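Lipoprotein (Colwellia psychrerythraea, PDB 3O0Y) is of unknown function but, as a putative lipoprotein of the DUF885 family in the peptidase MA clan, may be related to metallopeptidases. Local coordinates at residues Thr235-Gln238 with Lys239-Leu242. Sequence-based numbering, arbitrary orientation.
Sequences TTEQ and KQSL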
ATOM      1  N   THR A 235      36.718 -11.619  -4.994  1.00  8.68           N
ATOM      2  CA  THR A 235      37.112 -12.914  -5.504  1.00  8.53           C
ATOM      3  C   THR A 235      36.013 -13.960  -5.210  1.00  8.96           C
ATOM      4  O   THR A 235      35.117 -13.765  -4.362  1.00  7.51           O
ATOM      5  CB  THR A 235      38.418 -13.418  -4.897  1.00  9.22           C
ATOM      6  OG1 THR A 235      38.176 -13.819  -3.558  1.00  9.33           O
ATOM      7  CG2 THR A 235      39.595 -12.426  -5.011  1.00  8.92           C
ATOM      8  N   THR A 236      36.059 -15.089  -5.928  1.00  8.32           N
ATOM      9  CA  THR A 236      35.075 -16.142  -5.707  1.00  7.93           C
ATOM     10  C   THR A 236      35.185 -16.669  -4.283  1.00  8.31           C
ATOM     11  O   THR A 236      34.151 -16.924  -3.647  1.00 10.55           O
ATOM     12  CB  THR A 236      35.270 -17.330  -6.713  1.00  9.72           C
ATOM     13  OG1 THR A 236      35.070 -16.818  -8.052  1.00 10.80           O
ATOM     14  CG2 THR A 236      34.270 -18.452  -6.381  1.00  6.95           C
ATOM     15  N   GLU A 237      36.406 -16.786  -3.754  1.00  8.59           N
ATOM     16  CA  GLU A 237      36.540 -17.256  -2.358  1.00 10.21           C
ATOM     17  C   GLU A 237      35.893 -16.266  -1.359  1.00 10.50           C
ATOM     18  O   GLU A 237      35.272 -16.669  -0.353  1.00  9.77           O
ATOM     19  CB  GLU A 237      38.005 -17.478  -1.966  1.00 12.11           C
ATOM     20  CG  GLU A 237      38.687 -18.582  -2.796  1.00 15.92           C
ATOM     21  CD  GLU A 237      38.313 -20.033  -2.388  1.00 25.37           C
ATOM     22  OE1 GLU A 237      38.384 -20.347  -1.169  1.00 34.55           O
ATOM     23  OE2 GLU A 237      38.017 -20.888  -3.280  1.00 24.96           O
ATOM     24  N   GLN A 238      36.032 -14.978  -1.657  1.00 13.10           N
ATOM     25  CA  GLN A 238      35.531 -13.940  -0.756  1.00 12.38           C
ATOM     26  C   GLN A 238      34.021 -13.971  -0.791  1.00 11.83           C
ATOM     27  O   GLN A 238      33.369 -13.821   0.247  1.00 11.91           O
ATOM     28  CB  GLN A 238      36.049 -12.562  -1.141  1.00 13.66           C
ATOM     29  CG  GLN A 238      37.496 -12.283  -0.757  1.00 14.56           C
ATOM     30  CD  GLN A 238      37.881 -10.917  -1.227  1.00 21.65           C
ATOM     31  OE1 GLN A 238      37.655 -10.533  -2.405  1.00 13.13           O
ATOM     32  NE2 GLN A 238      38.334 -10.095  -0.272  1.00 24.20           N
ATOM     33  N   LYS A 239      33.465 -14.184  -1.979  1.00  9.69           N
ATOM     34  CA  LYS A 239      32.001 -14.363  -2.132  1.00  9.68           C
ATOM     35  C   LYS A 239      31.516 -15.581  -1.365  1.00 10.89           C
ATOM     36  O   LYS A 239      30.495 -15.501  -0.634  1.00 12.55           O
ATOM     37  CB  LYS A 239      31.583 -14.488  -3.591  1.00  8.66           C
ATOM     38  CG  LYS A 239      31.770 -13.248  -4.420  1.00 11.08           C
ATOM     39  CD  LYS A 239      31.583 -13.565  -5.872  1.00 12.10           C
ATOM     40  CE  LYS A 239      31.675 -12.357  -6.740  1.00 15.75           C
ATOM     41  NZ  LYS A 239      32.329 -12.557  -7.976  1.00 17.89           N
ATOM     42  N   GLN A 240      32.261 -16.691  -1.432  1.00 11.79           N
ATOM     43  CA  GLN A 240      31.870 -17.908  -0.691  1.00 13.68           C
ATOM     44  C   GLN A 240      31.883 -17.663   0.789  1.00 12.36           C
ATOM     45  O   GLN A 240      31.002 -18.147   1.501  1.00 13.76           O
ATOM     46  CB  GLN A 240      32.776 -19.136  -1.028  1.00 14.39           C
ATOM     47  CG  GLN A 240      32.708 -19.642  -2.489  1.00 22.56           C
ATOM     48  CD  GLN A 240      33.793 -20.749  -2.866  1.00 30.13           C
ATOM     49  OE1 GLN A 240      34.831 -20.931  -2.177  1.00 33.43           O
ATOM     50  NE2 GLN A 240      33.540 -21.470  -3.976  1.00 35.70           N
ATOM     51  N   SER A 241      32.900 -16.979   1.285  1.00 12.09           N
ATOM     52  CA  SER A 241      32.970 -16.698   2.717  1.00 12.63           C
ATOM     53  C   SER A 241      31.780 -15.855   3.191  1.00 13.66           C
ATOM     54  O   SER A 241      31.220 -16.084   4.269  1.00 11.94           O
ATOM     55  CB  SER A 241      34.230 -15.909   3.054  1.00 15.42           C
ATOM     56  OG  SER A 241      34.225 -15.505   4.432  1.00 17.82           O
ATOM     57  N   LEU A 242      31.418 -14.871   2.393  1.00 10.33           N
ATOM     58  CA  LEU A 242      30.225 -14.051   2.781  1.00 11.41           C
ATOM     59  C   LEU A 242      28.907 -14.882   2.769  1.00 11.73           C
ATOM     60  O   LEU A 242      28.095 -14.770   3.683  1.00 12.92           O
ATOM     61  CB  LEU A 242      30.149 -12.823   1.894  1.00 10.42           C
ATOM     62  CG  LEU A 242      31.236 -11.757   2.090  1.00 10.30           C
ATOM     63  CD1 LEU A 242      31.364 -10.838   0.864  1.00 10.33           C
ATOM     64  CD2 LEU A 242      30.983 -10.936   3.302  1.00 10.91           C
TER
HETATM   65  O   HOH W   1      32.797 -15.164  -8.655  1.00 18.49           O
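Lys239 NZ and Thr236 OG1 are bridged by a water in the first turn of helix 236-268, whose N-terminus is a worked example of the capping box. The water accepts from Lys239 NZ at 2.7 Å and also bonds Thr236 OG1, so it links two residues three apart; Leu234 O is a weak second acceptor of the same NZ. The Thr236 hydroxyl reaches the water because OG1 lies beside the backbone N, anti to the carbonyl carbon. Lys239 CG meanwhile runs alongside Thr235 O at 3.4 Å, the same oxygen that accepts the hydrogen bond from Lys239 N, before the chain bends at its last torsion (chi4 142°) to bring NZ to the water.

The box itself is reciprocal. Thr235, at the N-cap, takes the amide N of Gln238 on its OG1 at 3.1 Å, while Thr235 N meets a lone pair of Gln238 OE1 at 3.0 Å, in the plane of that side-chain amide. Two N-H groups at the start of the helix thereby gain side-chain acceptors. Backbone bonds from Lys239, Gln240, Ser241 and Leu242 to the carbonyls four residues earlier then carry the helix on.

One turn further on, the buried Leu242 packs on Phe224 of helix 219-228 and on Ala164, Leu165 and Ile168 of helix 161-172; Leu242 CG also touches Gln238 O at 3.5 Å.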